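Local coordinates for sigma-E factor negative regulatory protein (Escherichia coli, PDB 1OR7) that holds the extracytoplasmic function sigma factor sigma-E inactive, through this cytoplasmic N-terminal domain, until regulated intramembrane proteolysis releases it, at residues A8-E13 against E34-I39. Residues are numbered along the deposited sequence; the frame is centred on the assembly and turned at random.
Sequences ALMDGE and ESYHLI
Met10 supplies one side of this buried contact by itself, laying its thioether between Tyr36 and His37, and shows how a single flexible side chain can serve two aromatic rings in different ways. The first is a CH-pi contact: the methyl CE sits 3.7 Å from the centroid of the His37 imidazole, only 3° off the ring normal, while Met10 CB reaches His37 CE1 at 3.7 Å from the same side, but off centre. A bend at chi3 (-87°) turns the methyl over the ring. The second is a Met-aromatic contact at an edge. Met10 SD lies near the plane of the Tyr36 ring, 5.2 Å from its centroid, and packs against Tyr36 CB at 3.5 Å, the side chains crossing at about a right angle.

The contact joins the C-terminal end of helix 3-10 to the middle of helix 27-44 within the mostly helical, sigma-E-binding N-terminal domain. Just beyond Met10 the chain leaves the helix in a Schellman motif, Gly12 turning to positive phi (75°) with Glu13 N bonded back to Ala8 O and Gly12 N to Leu9 O.

Hydrogen bonds and a salt bridge frame the apolar contact. His37 ND1 is hydrogen-bonded to Trp33 O, which restrains rotation of the imidazole facing the methyl; an alanine here would probably leave Met10 CE without its aromatic platform and Trp33 O without the ND1 partner. Arg40 bonds Met10 O and forms a salt bridge with Asp11, whose carboxylate also meets basic side chains of another protein's chain in the assembly, and Tyr36 OH hydrogen-bonds an acidic side chain of that chain.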
loop_
_atom_site.group_PDB
_atom_site.type_symbol
_atom_site.label_atom_id
_atom_site.label_comp_id
_atom_site.label_asym_id
_atom_site.label_seq_id
_atom_site.Cartn_x
_atom_site.Cartn_y
_atom_site.Cartn_z
ATOM N N ALA B 8 15.808 -2.894 2.923
ATOM C CA ALA B 8 15.903 -2.770 4.380
ATOM C C ALA B 8 15.012 -1.655 4.938
ATOM O O ALA B 8 14.334 -1.823 5.974
ATOM C CB ALA B 8 17.371 -2.592 4.826
ATOM N N LEU B 9 14.993 -0.516 4.248
ATOM C CA LEU B 9 14.173 0.614 4.667
ATOM C C LEU B 9 12.667 0.268 4.762
ATOM O O LEU B 9 12.002 0.566 5.739
ATOM C CB LEU B 9 14.366 1.729 3.658
ATOM C CG LEU B 9 13.746 3.073 3.963
ATOM C CD1 LEU B 9 14.498 3.726 5.093
ATOM C CD2 LEU B 9 13.802 3.928 2.699
ATOM N N MET B 10 12.132 -0.393 3.763
ATOM C CA MET B 10 10.705 -0.705 3.783
ATOM C C MET B 10 10.361 -1.709 4.895
ATOM O O MET B 10 9.195 -1.879 5.234
ATOM C CB MET B 10 10.274 -1.264 2.464
ATOM C CG MET B 10 10.441 -2.737 2.459
ATOM S SD MET B 10 9.868 -3.328 0.795
ATOM C CE MET B 10 7.877 -3.574 1.053
ATOM N N ASP B 11 11.378 -2.341 5.470
ATOM C CA ASP B 11 11.180 -3.275 6.567
ATOM C C ASP B 11 11.438 -2.637 7.940
ATOM O O ASP B 11 11.408 -3.315 8.973
ATOM C CB ASP B 11 12.133 -4.447 6.415
ATOM C CG ASP B 11 11.689 -5.454 5.371
ATOM O OD1 ASP B 11 10.456 -5.617 5.147
ATOM O OD2 ASP B 11 12.527 -6.152 4.757
ATOM N N GLY B 12 11.755 -1.360 7.940
ATOM C CA GLY B 12 12.001 -0.641 9.173
ATOM C C GLY B 12 13.340 -0.989 9.758
ATOM O O GLY B 12 13.617 -0.681 10.913
ATOM N N GLU B 13 14.180 -1.619 8.957
ATOM C CA GLU B 13 15.424 -2.124 9.471
ATOM C C GLU B 13 16.543 -1.098 9.350
ATOM O O GLU B 13 17.603 -1.310 9.886
ATOM C CB GLU B 13 15.783 -3.442 8.803
ATOM C CG GLU B 13 14.801 -4.561 9.158
ATOM C CD GLU B 13 15.041 -5.185 10.538
ATOM O OE1 GLU B 13 16.123 -4.998 11.095
ATOM O OE2 GLU B 13 14.131 -5.861 11.065
ATOM N N GLU B 34 7.426 1.258 -4.887
ATOM C CA GLU B 34 6.076 0.917 -5.319
ATOM C C GLU B 34 5.961 -0.578 -5.590
ATOM O O GLU B 34 5.038 -1.234 -5.080
ATOM C CB GLU B 34 5.732 1.744 -6.567
ATOM C CG GLU B 34 4.435 1.409 -7.261
ATOM C CD GLU B 34 4.211 2.289 -8.490
ATOM O OE1 GLU B 34 4.832 2.044 -9.523
ATOM O OE2 GLU B 34 3.426 3.253 -8.414
ATOM N N SER B 35 6.897 -1.125 -6.369
ATOM C CA SER B 35 6.831 -2.550 -6.703
ATOM C C SER B 35 6.914 -3.461 -5.481
ATOM O O SER B 35 6.127 -4.385 -5.354
ATOM C CB SER B 35 7.933 -2.935 -7.682
ATOM O OG SER B 35 7.607 -2.382 -8.897
ATOM N N TYR B 36 7.857 -3.186 -4.590
ATOM C CA TYR B 36 8.041 -4.018 -3.392
ATOM C C TYR B 36 6.835 -3.952 -2.447
ATOM O O TYR B 36 6.491 -4.946 -1.821
ATOM C CB TYR B 36 9.330 -3.655 -2.616
ATOM C CG TYR B 36 10.652 -4.025 -3.280
ATOM C CD1 TYR B 36 10.707 -4.684 -4.509
ATOM C CD2 TYR B 36 11.867 -3.668 -2.692
ATOM C CE1 TYR B 36 11.938 -4.991 -5.120
ATOM C CE2 TYR B 36 13.097 -3.984 -3.295
ATOM C CZ TYR B 36 13.115 -4.643 -4.492
ATOM O OH TYR B 36 14.331 -4.949 -5.056
ATOM N N HIS B 37 6.212 -2.789 -2.334
ATOM C CA HIS B 37 5.018 -2.664 -1.532
ATOM C C HIS B 37 3.836 -3.410 -2.220
ATOM O O HIS B 37 3.059 -4.055 -1.530
ATOM C CB HIS B 37 4.716 -1.205 -1.183
ATOM C CG HIS B 37 5.571 -0.664 -0.070
ATOM N ND1 HIS B 37 6.780 -0.043 -0.291
ATOM C CD2 HIS B 37 5.380 -0.641 1.274
ATOM C CE1 HIS B 37 7.305 0.319 0.869
ATOM N NE2 HIS B 37 6.474 -0.026 1.833
ATOM N N LEU B 38 3.773 -3.434 -3.553
ATOM C CA LEU B 38 2.724 -4.212 -4.240
ATOM C C LEU B 38 2.902 -5.704 -3.900
ATOM O O LEU B 38 1.940 -6.396 -3.528
ATOM C CB LEU B 38 2.748 -3.985 -5.748
ATOM C CG LEU B 38 1.729 -4.772 -6.600
ATOM C CD1 LEU B 38 0.315 -4.476 -6.174
ATOM C CD2 LEU B 38 1.906 -4.428 -8.044
ATOM N N ILE B 39 4.143 -6.184 -3.968
ATOM C CA ILE B 39 4.453 -7.566 -3.592
ATOM C C ILE B 39 4.042 -7.847 -2.159
ATOM O O ILE B 39 3.420 -8.875 -1.904
ATOM C CB ILE B 39 5.939 -7.863 -3.808
ATOM C CG1 ILE B 39 6.208 -7.952 -5.305
ATOM C CG2 ILE B 39 6.358 -9.175 -3.167
ATOM C CD1 ILE B 39 7.661 -7.833 -5.679
#